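Local atomic coordinates of ZmpA Glycopeptidase (Clostridium perfringens, PDB entry 6XSX), a protein that probably acts as a zinc-dependent glycopeptidase, cleaving glycosylated proteins through its M60 peptidase domain, the catalytic module represented by this chain. Residues E68-F78 / D88-G96; N286-I294 / E370-I378. All blocks are in the same frame, centred on the assembly; numbering follows the deposited sequence.

Contact 1 (E68-F78 / D88-G96). With EDO (1,2-ethanediol), chain D.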
ATOM      1  N   GLU A  68       5.798   1.810  39.071  1.00 24.03           N
ATOM      2  CA  GLU A  68       5.221   1.426  40.348  1.00 26.54           C
ATOM      3  C   GLU A  68       5.638  -0.005  40.659  1.00 26.11           C
ATOM      4  O   GLU A  68       5.646  -0.852  39.768  1.00 26.56           O
ATOM      5  CB  GLU A  68       3.696   1.413  40.290  1.00 27.05           C
ATOM      6  CG  GLU A  68       3.070   2.784  40.291  1.00 31.26           C
ATOM      7  CD  GLU A  68       1.556   2.725  40.189  1.00 32.57           C
ATOM      8  OE1 GLU A  68       0.957   1.787  40.766  1.00 33.16           O
ATOM      9  OE2 GLU A  68       0.987   3.597  39.513  1.00 33.93           O
ATOM     10  N   ASP A  69       5.941  -0.265  41.933  1.00 25.90           N
ATOM     11  CA  ASP A  69       6.362  -1.586  42.374  1.00 27.13           C
ATOM     12  C   ASP A  69       5.379  -2.631  41.874  1.00 26.32           C
ATOM     13  O   ASP A  69       4.176  -2.443  41.999  1.00 27.35           O
ATOM     14  CB  ASP A  69       6.462  -1.661  43.899  1.00 26.83           C
ATOM     15  CG  ASP A  69       7.688  -0.942  44.421  1.00 27.57           C
ATOM     16  OD1 ASP A  69       8.700  -0.921  43.690  1.00 26.40           O
ATOM     17  OD2 ASP A  69       7.618  -0.394  45.547  1.00 28.94           O
ATOM     18  N   GLY A  70       5.911  -3.718  41.302  1.00 25.87           N
ATOM     19  CA  GLY A  70       5.099  -4.865  40.923  1.00 24.84           C
ATOM     20  C   GLY A  70       4.421  -4.718  39.557  1.00 25.55           C
ATOM     21  O   GLY A  70       3.784  -5.656  39.093  1.00 25.75           O
ATOM     22  N   LYS A  71       4.542  -3.540  38.927  1.00 24.73           N
ATOM     23  CA  LYS A  71       3.876  -3.254  37.662  1.00 23.91           C
ATOM     24  C   LYS A  71       4.775  -3.620  36.483  1.00 22.45           C
ATOM     25  O   LYS A  71       5.998  -3.607  36.596  1.00 22.48           O
ATOM     26  CB  LYS A  71       3.530  -1.765  37.562  1.00 24.16           C
ATOM     27  CG  LYS A  71       2.429  -1.276  38.488  1.00 25.63           C
ATOM     28  CD  LYS A  71       1.169  -2.109  38.444  1.00 26.16           C
ATOM     29  CE  LYS A  71       0.154  -1.633  39.462  1.00 25.77           C
ATOM     30  NZ  LYS A  71      -1.091  -2.426  39.369  1.00 27.95           N
ATOM     31  N   PRO A  72       4.209  -3.938  35.298  1.00 22.14           N
ATOM     32  CA  PRO A  72       5.035  -4.294  34.141  1.00 20.92           C
ATOM     33  C   PRO A  72       5.933  -3.154  33.648  1.00 20.35           C
ATOM     34  O   PRO A  72       5.597  -1.978  33.764  1.00 21.39           O
ATOM     35  CB  PRO A  72       4.016  -4.782  33.103  1.00 21.63           C
ATOM     36  CG  PRO A  72       2.715  -4.109  33.510  1.00 22.25           C
ATOM     37  CD  PRO A  72       2.763  -4.035  35.022  1.00 22.34           C
ATOM     38  N   THR A  73       7.099  -3.533  33.126  1.00 19.74           N
ATOM     39  CA  THR A  73       8.140  -2.600  32.736  1.00 19.44           C
ATOM     40  C   THR A  73       8.185  -2.505  31.215  1.00 20.28           C
ATOM     41  O   THR A  73       7.915  -3.494  30.527  1.00 21.01           O
ATOM     42  CB  THR A  73       9.507  -3.080  33.232  1.00 19.81           C
ATOM     43  OG1 THR A  73       9.735  -4.408  32.747  1.00 17.51           O
ATOM     44  CG2 THR A  73       9.633  -3.027  34.740  1.00 18.51           C
ATOM     45  N   PRO A  74       8.544  -1.322  30.658  1.00 20.24           N
ATOM     46  CA  PRO A  74       8.762  -1.173  29.219  1.00 20.53           C
ATOM     47  C   PRO A  74       9.997  -1.973  28.809  1.00 21.59           C
ATOM     48  O   PRO A  74      10.741  -2.467  29.659  1.00 21.16           O
ATOM     49  CB  PRO A  74       9.038   0.329  29.035  1.00 20.00           C
ATOM     50  CG  PRO A  74       9.547   0.790  30.398  1.00 20.51           C
ATOM     51  CD  PRO A  74       8.801  -0.071  31.395  1.00 20.15           C
ATOM     52  N   LYS A  75      10.177  -2.093  27.492  1.00 20.82           N
ATOM     53  CA  LYS A  75      11.279  -2.820  26.890  1.00 22.11           C
ATOM     54  C   LYS A  75      12.111  -1.856  26.042  1.00 21.85           C
ATOM     55  O   LYS A  75      11.613  -0.827  25.573  1.00 19.14           O
ATOM     56  CB  LYS A  75      10.713  -3.997  26.088  1.00 22.68           C
ATOM     57  CG  LYS A  75      10.114  -5.088  26.972  1.00 24.97           C
ATOM     58  CD  LYS A  75       8.872  -5.780  26.448  1.00 25.47           C
ATOM     59  CE  LYS A  75       8.148  -6.604  27.499  1.00 25.60           C
ATOM     60  NZ  LYS A  75       9.069  -7.362  28.388  1.00 24.72           N
ATOM     61  N   LEU A  76      13.392  -2.197  25.885  1.00 20.76           N
ATOM     62  CA  LEU A  76      14.241  -1.551  24.904  1.00 21.89           C
ATOM     63  C   LEU A  76      14.276  -2.437  23.661  1.00 21.13           C
ATOM     64  O   LEU A  76      14.243  -3.670  23.774  1.00 20.48           O
ATOM     65  CB  LEU A  76      15.641  -1.440  25.511  1.00 24.52           C
ATOM     66  CG  LEU A  76      16.369  -0.116  25.321  1.00 26.71           C
ATOM     67  CD1 LEU A  76      15.529   1.050  25.831  1.00 27.11           C
ATOM     68  CD2 LEU A  76      17.708  -0.157  26.050  1.00 26.55           C
ATOM     69  N   VAL A  77      14.304  -1.787  22.488  1.00 19.08           N
ATOM     70  CA  VAL A  77      14.558  -2.463  21.229  1.00 17.48           C
ATOM     71  C   VAL A  77      15.907  -1.973  20.706  1.00 18.23           C
ATOM     72  O   VAL A  77      16.104  -0.769  20.533  1.00 17.75           O
ATOM     73  CB  VAL A  77      13.417  -2.234  20.213  1.00 17.38           C
ATOM     74  CG1 VAL A  77      13.715  -2.879  18.859  1.00 16.87           C
ATOM     75  CG2 VAL A  77      12.069  -2.723  20.752  1.00 17.08           C
ATOM     76  N   PHE A  78      16.842  -2.918  20.525  1.00 17.77           N
ATOM     77  CA  PHE A  78      18.050  -2.687  19.752  1.00 18.27           C
ATOM     78  C   PHE A  78      17.759  -3.080  18.306  1.00 19.06           C
ATOM     79  O   PHE A  78      17.242  -4.172  18.050  1.00 19.16           O
ATOM     80  CB  PHE A  78      19.236  -3.482  20.308  1.00 18.27           C
ATOM     81  CG  PHE A  78      20.439  -3.593  19.394  1.00 18.92           C
ATOM     82  CD1 PHE A  78      21.223  -2.489  19.096  1.00 18.41           C
ATOM     83  CD2 PHE A  78      20.799  -4.814  18.835  1.00 19.05           C
ATOM     84  CE1 PHE A  78      22.322  -2.590  18.251  1.00 19.29           C
ATOM     85  CE2 PHE A  78      21.895  -4.916  17.987  1.00 18.96           C
ATOM     86  CZ  PHE A  78      22.661  -3.806  17.698  1.00 18.76           C
ATOM     87  N   ASP A  88      16.178  -6.418  14.748  1.00 20.33           N
ATOM     88  CA  ASP A  88      15.815  -6.037  16.107  1.00 21.27           C
ATOM     89  C   ASP A  88      16.041  -7.173  17.106  1.00 21.70           C
ATOM     90  O   ASP A  88      15.901  -8.351  16.779  1.00 21.29           O
ATOM     91  CB  ASP A  88      14.362  -5.562  16.186  1.00 21.04           C
ATOM     92  CG  ASP A  88      13.377  -6.610  15.706  1.00 23.55           C
ATOM     93  OD1 ASP A  88      13.479  -7.019  14.524  1.00 22.69           O
ATOM     94  OD2 ASP A  88      12.533  -7.029  16.517  1.00 25.69           O
ATOM     95  N   VAL A  89      16.374  -6.783  18.344  1.00 20.90           N
ATOM     96  CA  VAL A  89      16.343  -7.660  19.505  1.00 20.53           C
ATOM     97  C   VAL A  89      15.574  -6.909  20.588  1.00 21.01           C
ATOM     98  O   VAL A  89      15.853  -5.740  20.840  1.00 20.22           O
ATOM     99  CB  VAL A  89      17.753  -8.025  20.027  1.00 20.40           C
ATOM    100  CG1 VAL A  89      17.693  -9.056  21.153  1.00 20.17           C
ATOM    101  CG2 VAL A  89      18.706  -8.491  18.937  1.00 20.59           C
ATOM    102  N   THR A  90      14.616  -7.593  21.222  1.00 20.98           N
ATOM    103  CA  THR A  90      13.891  -7.036  22.353  1.00 22.10           C
ATOM    104  C   THR A  90      14.699  -7.276  23.626  1.00 22.89           C
ATOM    105  O   THR A  90      15.127  -8.399  23.868  1.00 22.80           O
ATOM    106  CB  THR A  90      12.502  -7.672  22.458  1.00 21.29           C
ATOM    107  OG1 THR A  90      11.842  -7.289  21.257  1.00 21.53           O
ATOM    108  CG2 THR A  90      11.709  -7.166  23.641  1.00 20.97           C
ATOM    109  N   ILE A  91      14.904  -6.219  24.427  1.00 23.26           N
ATOM    110  CA  ILE A  91      15.642  -6.336  25.676  1.00 22.62           C
ATOM    111  C   ILE A  91      14.711  -6.000  26.834  1.00 23.76           C
ATOM    112  O   ILE A  91      14.203  -4.886  26.929  1.00 23.76           O
ATOM    113  CB  ILE A  91      16.924  -5.473  25.684  1.00 22.37           C
ATOM    114  CG1 ILE A  91      17.840  -5.798  24.498  1.00 21.48           C
ATOM    115  CG2 ILE A  91      17.671  -5.602  27.008  1.00 20.87           C
ATOM    116  CD1 ILE A  91      18.787  -4.669  24.132  1.00 20.38           C
ATOM    117  N   SER A  92      14.500  -6.990  27.709  1.00 23.84           N
ATOM    118  CA  SER A  92      13.655  -6.810  28.877  1.00 23.62           C
ATOM    119  C   SER A  92      14.388  -5.991  29.937  1.00 22.16           C
ATOM    120  O   SER A  92      15.617  -6.032  30.014  1.00 21.97           O
ATOM    121  CB  SER A  92      13.165  -8.135  29.409  1.00 24.96           C
ATOM    122  OG  SER A  92      11.994  -8.518  28.698  1.00 30.28           O
ATOM    123  N   LEU A  93      13.608  -5.239  30.726  1.00 20.06           N
ATOM    124  CA  LEU A  93      14.124  -4.330  31.738  1.00 19.66           C
ATOM    125  C   LEU A  93      13.418  -4.629  33.051  1.00 19.12           C
ATOM    126  O   LEU A  93      12.255  -5.016  33.061  1.00 18.71           O
ATOM    127  CB  LEU A  93      13.840  -2.876  31.337  1.00 18.44           C
ATOM    128  CG  LEU A  93      14.531  -2.359  30.077  1.00 19.62           C
ATOM    129  CD1 LEU A  93      14.020  -0.970  29.712  1.00 19.09           C
ATOM    130  CD2 LEU A  93      16.046  -2.330  30.247  1.00 20.26           C
ATOM    131  N   SER A  94      14.121  -4.395  34.157  1.00 19.45           N
ATOM    132  CA  SER A  94      13.495  -4.499  35.463  1.00 21.21           C
ATOM    133  C   SER A  94      13.497  -3.133  36.145  1.00 20.91           C
ATOM    134  O   SER A  94      14.203  -2.221  35.718  1.00 19.74           O
ATOM    135  CB  SER A  94      14.178  -5.548  36.283  1.00 22.85           C
ATOM    136  OG  SER A  94      15.576  -5.493  36.056  1.00 28.10           O
ATOM    137  N   LYS A  95      12.683  -2.970  37.192  1.00 19.99           N
ATOM    138  CA  LYS A  95      12.726  -1.697  37.892  1.00 20.34           C
ATOM    139  C   LYS A  95      14.115  -1.485  38.504  1.00 21.04           C
ATOM    140  O   LYS A  95      14.753  -2.435  38.964  1.00 19.36           O
ATOM    141  CB  LYS A  95      11.602  -1.590  38.927  1.00 21.02           C
ATOM    142  CG  LYS A  95      11.682  -0.331  39.777  1.00 21.10           C
ATOM    143  CD  LYS A  95      10.511  -0.133  40.711  1.00 22.30           C
ATOM    144  CE  LYS A  95      10.630   1.160  41.496  1.00 21.42           C
ATOM    145  NZ  LYS A  95       9.348   1.462  42.174  1.00 21.93           N
ATOM    146  N   GLY A  96      14.569  -0.223  38.505  1.00 20.28           N
ATOM    147  CA  GLY A  96      15.880   0.134  39.022  1.00 20.87           C
ATOM    148  C   GLY A  96      16.950   0.093  37.931  1.00 20.80           C
ATOM    149  O   GLY A  96      16.689   0.448  36.781  1.00 20.21           O
TER
HETATM  150  C1  EDO D1303       8.978  -7.586  13.977  1.00 31.13           C
HETATM  151  O1  EDO D1303       8.716  -8.839  14.563  1.00 33.00           O
HETATM  152  C2  EDO D1303      10.371  -7.225  14.275  1.00 31.41           C
HETATM  153  O2  EDO D1303      11.263  -8.278  13.947  1.00 32.60           O
HETATM  154  O   HOH W   1      10.832  -5.110  30.238  1.00 28.96           O

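Contact 2 (N286-I294 / E370-I378)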
ATOM      1  N   ASN A 286       1.036  -5.264   4.327  1.00 23.22           N
ATOM      2  CA  ASN A 286       1.010  -5.062   5.767  1.00 22.88           C
ATOM      3  C   ASN A 286      -0.407  -4.755   6.245  1.00 22.65           C
ATOM      4  O   ASN A 286      -0.737  -4.994   7.408  1.00 23.27           O
ATOM      5  CB  ASN A 286       2.014  -3.994   6.209  1.00 22.10           C
ATOM      6  CG  ASN A 286       3.388  -4.575   6.477  1.00 21.82           C
ATOM      7  OD1 ASN A 286       3.515  -5.569   7.190  1.00 20.73           O
ATOM      8  ND2 ASN A 286       4.419  -3.961   5.917  1.00 20.18           N
ATOM      9  N   PHE A 287      -1.248  -4.231   5.348  1.00 22.51           N
ATOM     10  CA  PHE A 287      -2.565  -3.788   5.790  1.00 23.96           C
ATOM     11  C   PHE A 287      -3.661  -4.858   5.711  1.00 23.90           C
ATOM     12  O   PHE A 287      -4.797  -4.556   6.069  1.00 23.85           O
ATOM     13  CB  PHE A 287      -2.970  -2.463   5.135  1.00 23.04           C
ATOM     14  CG  PHE A 287      -2.569  -1.256   5.943  1.00 22.52           C
ATOM     15  CD1 PHE A 287      -3.429  -0.718   6.887  1.00 22.72           C
ATOM     16  CD2 PHE A 287      -1.317  -0.680   5.789  1.00 21.67           C
ATOM     17  CE1 PHE A 287      -3.052   0.380   7.651  1.00 22.47           C
ATOM     18  CE2 PHE A 287      -0.942   0.415   6.550  1.00 21.47           C
ATOM     19  CZ  PHE A 287      -1.813   0.950   7.471  1.00 22.79           C
ATOM     20  N   ASP A 288      -3.363  -6.093   5.268  1.00 25.04           N
ATOM     21  CA  ASP A 288      -4.404  -7.119   5.322  1.00 26.65           C
ATOM     22  C   ASP A 288      -3.842  -8.534   5.446  1.00 26.16           C
ATOM     23  O   ASP A 288      -3.090  -8.988   4.585  1.00 26.71           O
ATOM     24  CB  ASP A 288      -5.406  -7.014   4.168  1.00 27.06           C
ATOM     25  CG  ASP A 288      -6.715  -7.750   4.414  1.00 28.52           C
ATOM     26  OD1 ASP A 288      -6.946  -8.224   5.551  1.00 28.18           O
ATOM     27  OD2 ASP A 288      -7.511  -7.833   3.466  1.00 31.97           O
ATOM     28  N   THR A 289      -4.277  -9.237   6.499  1.00 26.58           N
ATOM     29  CA  THR A 289      -3.859 -10.607   6.754  1.00 28.68           C
ATOM     30  C   THR A 289      -5.076 -11.517   6.886  1.00 29.34           C
ATOM     31  O   THR A 289      -4.945 -12.661   7.319  1.00 29.05           O
ATOM     32  CB  THR A 289      -3.088 -10.736   8.076  1.00 28.63           C
ATOM     33  OG1 THR A 289      -3.911 -10.248   9.140  1.00 29.91           O
ATOM     34  CG2 THR A 289      -1.750 -10.039   8.052  1.00 28.45           C
ATOM     35  N   ASN A 290      -6.258 -10.996   6.537  1.00 29.38           N
ATOM     36  CA  ASN A 290      -7.503 -11.719   6.750  1.00 29.95           C
ATOM     37  C   ASN A 290      -7.509 -13.016   5.933  1.00 30.44           C
ATOM     38  O   ASN A 290      -7.493 -12.981   4.701  1.00 28.17           O
ATOM     39  CB  ASN A 290      -8.707 -10.827   6.437  1.00 29.54           C
ATOM     40  CG  ASN A 290     -10.039 -11.404   6.872  1.00 30.86           C
ATOM     41  OD1 ASN A 290     -10.124 -12.532   7.361  1.00 29.39           O
ATOM     42  ND2 ASN A 290     -11.095 -10.632   6.680  1.00 32.90           N
ATOM     43  N   ASN A 291      -7.554 -14.165   6.629  1.00 30.86           N
ATOM     44  CA  ASN A 291      -7.497 -15.455   5.952  1.00 34.32           C
ATOM     45  C   ASN A 291      -8.855 -15.840   5.356  1.00 32.92           C
ATOM     46  O   ASN A 291      -8.957 -16.857   4.680  1.00 34.14           O
ATOM     47  CB  ASN A 291      -6.832 -16.559   6.790  1.00 36.01           C
ATOM     48  CG  ASN A 291      -7.591 -16.942   8.046  1.00 38.29           C
ATOM     49  OD1 ASN A 291      -8.774 -16.638   8.204  1.00 38.67           O
ATOM     50  ND2 ASN A 291      -6.906 -17.615   8.956  1.00 40.53           N
ATOM     51  N   ARG A 292      -9.884 -15.013   5.580  1.00 33.61           N
ATOM     52  CA  ARG A 292     -11.194 -15.209   4.971  1.00 33.85           C
ATOM     53  C   ARG A 292     -11.193 -14.726   3.519  1.00 33.10           C
ATOM     54  O   ARG A 292     -12.073 -15.101   2.749  1.00 34.23           O
ATOM     55  CB  ARG A 292     -12.274 -14.442   5.736  1.00 35.57           C
ATOM     56  CG  ARG A 292     -12.385 -14.811   7.206  1.00 37.76           C
ATOM     57  CD  ARG A 292     -13.353 -13.871   7.896  1.00 41.62           C
ATOM     58  NE  ARG A 292     -13.749 -14.419   9.183  1.00 46.90           N
ATOM     59  CZ  ARG A 292     -14.574 -15.452   9.368  1.00 52.17           C
ATOM     60  NH1 ARG A 292     -15.121 -16.077   8.337  1.00 50.73           N
ATOM     61  NH2 ARG A 292     -14.851 -15.858  10.596  1.00 54.60           N
ATOM     62  N   THR A 293     -10.218 -13.880   3.158  1.00 29.46           N
ATOM     63  CA  THR A 293     -10.101 -13.371   1.798  1.00 27.89           C
ATOM     64  C   THR A 293      -8.821 -13.908   1.154  1.00 26.11           C
ATOM     65  O   THR A 293      -8.158 -14.767   1.724  1.00 26.95           O
ATOM     66  CB  THR A 293     -10.239 -11.842   1.777  1.00 25.81           C
ATOM     67  OG1 THR A 293     -10.373 -11.462   0.406  1.00 26.47           O
ATOM     68  CG2 THR A 293      -9.070 -11.121   2.416  1.00 24.61           C
ATOM     69  N   ILE A 294      -8.484 -13.411  -0.042  1.00 25.66           N
ATOM     70  CA  ILE A 294      -7.213 -13.745  -0.674  1.00 24.80           C
ATOM     71  C   ILE A 294      -6.365 -12.473  -0.722  1.00 25.39           C
ATOM     72  O   ILE A 294      -6.489 -11.683  -1.660  1.00 22.85           O
ATOM     73  CB  ILE A 294      -7.415 -14.334  -2.087  1.00 24.60           C
ATOM     74  CG1 ILE A 294      -8.493 -15.425  -2.134  1.00 27.19           C
ATOM     75  CG2 ILE A 294      -6.091 -14.834  -2.653  1.00 25.00           C
ATOM     76  CD1 ILE A 294      -8.923 -15.820  -3.553  1.00 24.35           C
ATOM     77  N   GLU A 370     -13.690  -3.571   2.407  1.00 22.47           N
ATOM     78  CA  GLU A 370     -12.761  -3.905   3.483  1.00 24.64           C
ATOM     79  C   GLU A 370     -13.491  -3.990   4.826  1.00 24.21           C
ATOM     80  O   GLU A 370     -13.207  -4.890   5.620  1.00 24.75           O
ATOM     81  CB  GLU A 370     -11.590  -2.917   3.579  1.00 26.62           C
ATOM     82  CG  GLU A 370     -10.494  -3.130   2.545  1.00 30.03           C
ATOM     83  CD  GLU A 370     -10.038  -4.565   2.313  1.00 31.87           C
ATOM     84  OE1 GLU A 370      -8.858  -4.855   2.559  1.00 34.94           O
ATOM     85  OE2 GLU A 370     -10.859  -5.384   1.845  1.00 35.78           O
ATOM     86  N   GLN A 371     -14.408  -3.041   5.073  1.00 24.16           N
ATOM     87  CA  GLN A 371     -15.188  -3.002   6.306  1.00 25.54           C
ATOM     88  C   GLN A 371     -16.004  -4.286   6.475  1.00 26.17           C
ATOM     89  O   GLN A 371     -16.065  -4.830   7.577  1.00 26.11           O
ATOM     90  CB  GLN A 371     -16.075  -1.758   6.378  1.00 24.09           C
ATOM     91  CG  GLN A 371     -15.340  -0.496   6.805  1.00 24.76           C
ATOM     92  CD  GLN A 371     -16.196   0.726   6.588  1.00 26.05           C
ATOM     93  OE1 GLN A 371     -17.209   0.671   5.891  1.00 26.25           O
ATOM     94  NE2 GLN A 371     -15.790   1.845   7.172  1.00 24.95           N
ATOM     95  N   GLU A 372     -16.610  -4.780   5.388  1.00 25.35           N
ATOM     96  CA  GLU A 372     -17.400  -6.001   5.476  1.00 26.45           C
ATOM     97  C   GLU A 372     -16.541  -7.183   5.912  1.00 25.46           C
ATOM     98  O   GLU A 372     -16.971  -7.982   6.748  1.00 23.65           O
ATOM     99  CB  GLU A 372     -18.101  -6.340   4.162  1.00 28.39           C
ATOM    100  CG  GLU A 372     -19.245  -5.394   3.843  1.00 33.80           C
ATOM    101  CD  GLU A 372     -20.421  -5.487   4.799  1.00 33.02           C
ATOM    102  OE1 GLU A 372     -20.873  -6.609   5.070  1.00 35.93           O
ATOM    103  OE2 GLU A 372     -20.869  -4.435   5.276  1.00 36.78           O
ATOM    104  N   PHE A 373     -15.344  -7.305   5.322  1.00 23.92           N
ATOM    105  CA  PHE A 373     -14.475  -8.442   5.592  1.00 26.05           C
ATOM    106  C   PHE A 373     -13.852  -8.340   6.985  1.00 26.01           C
ATOM    107  O   PHE A 373     -13.495  -9.353   7.587  1.00 25.68           O
ATOM    108  CB  PHE A 373     -13.442  -8.627   4.472  1.00 24.84           C
ATOM    109  CG  PHE A 373     -13.961  -9.481   3.343  1.00 25.72           C
ATOM    110  CD1 PHE A 373     -14.520  -8.902   2.214  1.00 25.35           C
ATOM    111  CD2 PHE A 373     -13.945 -10.865   3.441  1.00 26.03           C
ATOM    112  CE1 PHE A 373     -15.033  -9.688   1.195  1.00 26.18           C
ATOM    113  CE2 PHE A 373     -14.459 -11.652   2.422  1.00 26.31           C
ATOM    114  CZ  PHE A 373     -14.996 -11.061   1.298  1.00 27.84           C
ATOM    115  N   ARG A 374     -13.733  -7.111   7.497  1.00 27.19           N
ATOM    116  CA  ARG A 374     -13.144  -6.914   8.810  1.00 29.12           C
ATOM    117  C   ARG A 374     -14.105  -7.324   9.919  1.00 32.76           C
ATOM    118  O   ARG A 374     -13.654  -7.723  10.991  1.00 37.12           O
ATOM    119  CB  ARG A 374     -12.715  -5.463   9.033  1.00 27.01           C
ATOM    120  CG  ARG A 374     -11.222  -5.247   8.860  1.00 25.96           C
ATOM    121  CD  ARG A 374     -10.694  -4.072   9.659  1.00 24.88           C
ATOM    122  NE  ARG A 374     -11.339  -2.798   9.373  1.00 26.04           N
ATOM    123  CZ  ARG A 374     -11.292  -2.156   8.212  1.00 25.09           C
ATOM    124  NH1 ARG A 374     -11.903  -0.990   8.075  1.00 25.69           N
ATOM    125  NH2 ARG A 374     -10.646  -2.682   7.190  1.00 24.76           N
ATOM    126  N   SER A 375     -15.415  -7.196   9.684  1.00 34.43           N
ATOM    127  CA  SER A 375     -16.333  -7.258  10.812  1.00 38.72           C
ATOM    128  C   SER A 375     -17.388  -8.360  10.667  1.00 40.42           C
ATOM    129  O   SER A 375     -18.267  -8.480  11.522  1.00 41.26           O
ATOM    130  CB  SER A 375     -16.956  -5.907  11.070  1.00 36.41           C
ATOM    131  OG  SER A 375     -17.802  -5.536   9.993  1.00 36.03           O
ATOM    132  N   ARG A 376     -17.302  -9.160   9.597  1.00 42.08           N
ATOM    133  CA  ARG A 376     -18.321 -10.159   9.329  1.00 43.99           C
ATOM    134  C   ARG A 376     -17.690 -11.529   9.098  1.00 47.25           C
ATOM    135  O   ARG A 376     -16.567 -11.636   8.608  1.00 48.71           O
ATOM    136  CB  ARG A 376     -19.234  -9.746   8.168  1.00 46.30           C
ATOM    137  CG  ARG A 376     -20.067  -8.502   8.445  1.00 49.21           C
ATOM    138  CD  ARG A 376     -21.502  -8.610   7.965  1.00 51.57           C
ATOM    139  NE  ARG A 376     -22.297  -7.460   8.388  1.00 54.05           N
ATOM    140  CZ  ARG A 376     -23.016  -7.382   9.510  1.00 53.09           C
ATOM    141  NH1 ARG A 376     -23.057  -8.397  10.356  1.00 54.71           N
ATOM    142  NH2 ARG A 376     -23.693  -6.283   9.780  1.00 52.82           N
ATOM    143  N   ASP A 377     -18.461 -12.558   9.475  1.00 49.28           N
ATOM    144  CA  ASP A 377     -18.167 -13.970   9.290  1.00 48.96           C
ATOM    145  C   ASP A 377     -18.465 -14.349   7.838  1.00 47.23           C
ATOM    146  O   ASP A 377     -19.454 -15.028   7.552  1.00 45.55           O
ATOM    147  CB  ASP A 377     -19.004 -14.804  10.269  1.00 49.44           C
ATOM    148  CG  ASP A 377     -18.689 -16.289  10.253  1.00 51.40           C
ATOM    149  OD1 ASP A 377     -17.505 -16.631  10.097  1.00 55.13           O
ATOM    150  OD2 ASP A 377     -19.634 -17.092  10.388  1.00 52.84           O
ATOM    151  N   ILE A 378     -17.615 -13.868   6.924  1.00 39.69           N
ATOM    152  CA  ILE A 378     -17.795 -14.125   5.505  1.00 35.73           C
ATOM    153  C   ILE A 378     -16.469 -14.629   4.943  1.00 34.77           C
ATOM    154  O   ILE A 378     -15.420 -14.431   5.561  1.00 32.05           O
ATOM    155  CB  ILE A 378     -18.336 -12.881   4.762  1.00 34.08           C
ATOM    156  CG1 ILE A 378     -17.425 -11.658   4.915  1.00 33.36           C
ATOM    157  CG2 ILE A 378     -19.775 -12.576   5.176  1.00 34.02           C
ATOM    158  CD1 ILE A 378     -17.839 -10.458   4.082  1.00 31.18           C
TER
HETATM  159  O   HOH W   2     -10.246  -7.633   3.040  1.00 38.13           O
HETATM  160  O   HOH W   3      -7.125  -6.478   1.414  1.00 40.64           O

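Contact 1 (E68-F78 / D88-G96)
L76 and I91 face each other as an antiparallel hydrogen-bonded pair, I91 N reaching L76 O at 2.7 Å and L76 N returning to I91 O at 3.0 Å. F78 and V89 form a second such pair, and the non-hydrogen-bonded pair V77–T90 lies between them; the strand axes run at 159°, as expected for a hairpin. The close packing is on the face of L76, F78, V89 and I91, where I91 CD1 meets F78 CB at 4.0 Å and V89 CG2 sits at the edge of the F78 ring. Beyond the strands T73 takes over: with chi1 at 55°, OG1 lies between backbone N and carbonyl carbon and donates to L93 O at 2.6 Å. Water 1 bridges T73 OG1, P74 O and L93 N. The far end is loose and exposed. There K95, fully extended, brings NZ within 2.9 Å of D69 OD1 from above the carboxylate plane, a salt bridge at a type II turn; NZ is also hydrogen-bonded to V67 O and salt-bridged to a bound MES. Strand 88-91 edges the mixed sheet, with strand 75-80 between it and strand 117-123; L76 packs on strand 60-66, I91 on 96-101, L93 on both.

Contact 2 (N286-I294 / E370-I378)
A buried, mainly polar contact joins the loop between helices 277-286 and 295-298 to the C-terminal end of helix 365-375 and the residues that follow it. R292 carries much of it. Extended from CG to NE, its side chain runs past I378 O, which CB approaches to 3.2 Å, and ends at D377. NH2 lies 2.8 Å from D377 OD1 in a salt bridge whose hydrogen bond is weak, the N-H...O angle being only 123°; guanidinium and carboxylate planes stand 86° apart. NH1 donates to I378 O at 3.2 Å, from above the carbonyl plane.

N290 works nearer the helix. Its CG is anti to the backbone N (chi1 -169°), which carries ND2 to F373 O for a weak bond of 2.9 Å. The F373 ring has N290 ND2 at its edge and I378 CD1 over the centre of one face, so the chain leaving the helix folds back on its own phenylalanine. T293 CB approaches the same ring obliquely, and T293 OG1 is hydrogen-bonded to W390 NE1.

At the inner end D288 and E370 bring like charges together, OD2 of D288 and OE1 of E370 being 3.4 Å apart. Two waters span the pair: water 2 joins D288 OD2 to E370 OE2, and water 3 joins D288 OD2 to E370 OE1, a double bridge that probably makes the close approach of the carboxylates tolerable. W224 packs against both residues.

D288 OD1 accepts N290 N and N290 OD1 accepts R292 N, giving two successive Asx turns, the second within the type I turn 290-293, which steadies the loop that presents R292. This turn-rich loop directly follows the helix bearing the HExxH pattern (H281, E282, H285), a pattern consistent with the zinc-binding helix of M60 metallopeptidases.

How the contacts relate
Contacts 1 and 2 follow one another along the chain and do not touch: their centres are 34 Å apart and their nearest atoms about 12 Å. Contact 1 is peripheral, its centre about 33 Å from the chain centre, at the outermost strand of the mixed sheet; the centre of contact 2 lies about 16 Å from the chain centre, in the helical part. Bonding is mainly backbone pairing in contact 1, mainly side-chain bonds in contact 2. Contact 2 is the one near the probable active site, since D288 lies close to the HExxH residues without touching them; no metal is bound to them here. Ethanediol and MES, probably from the crystallisation liquor, are bound at contact 1.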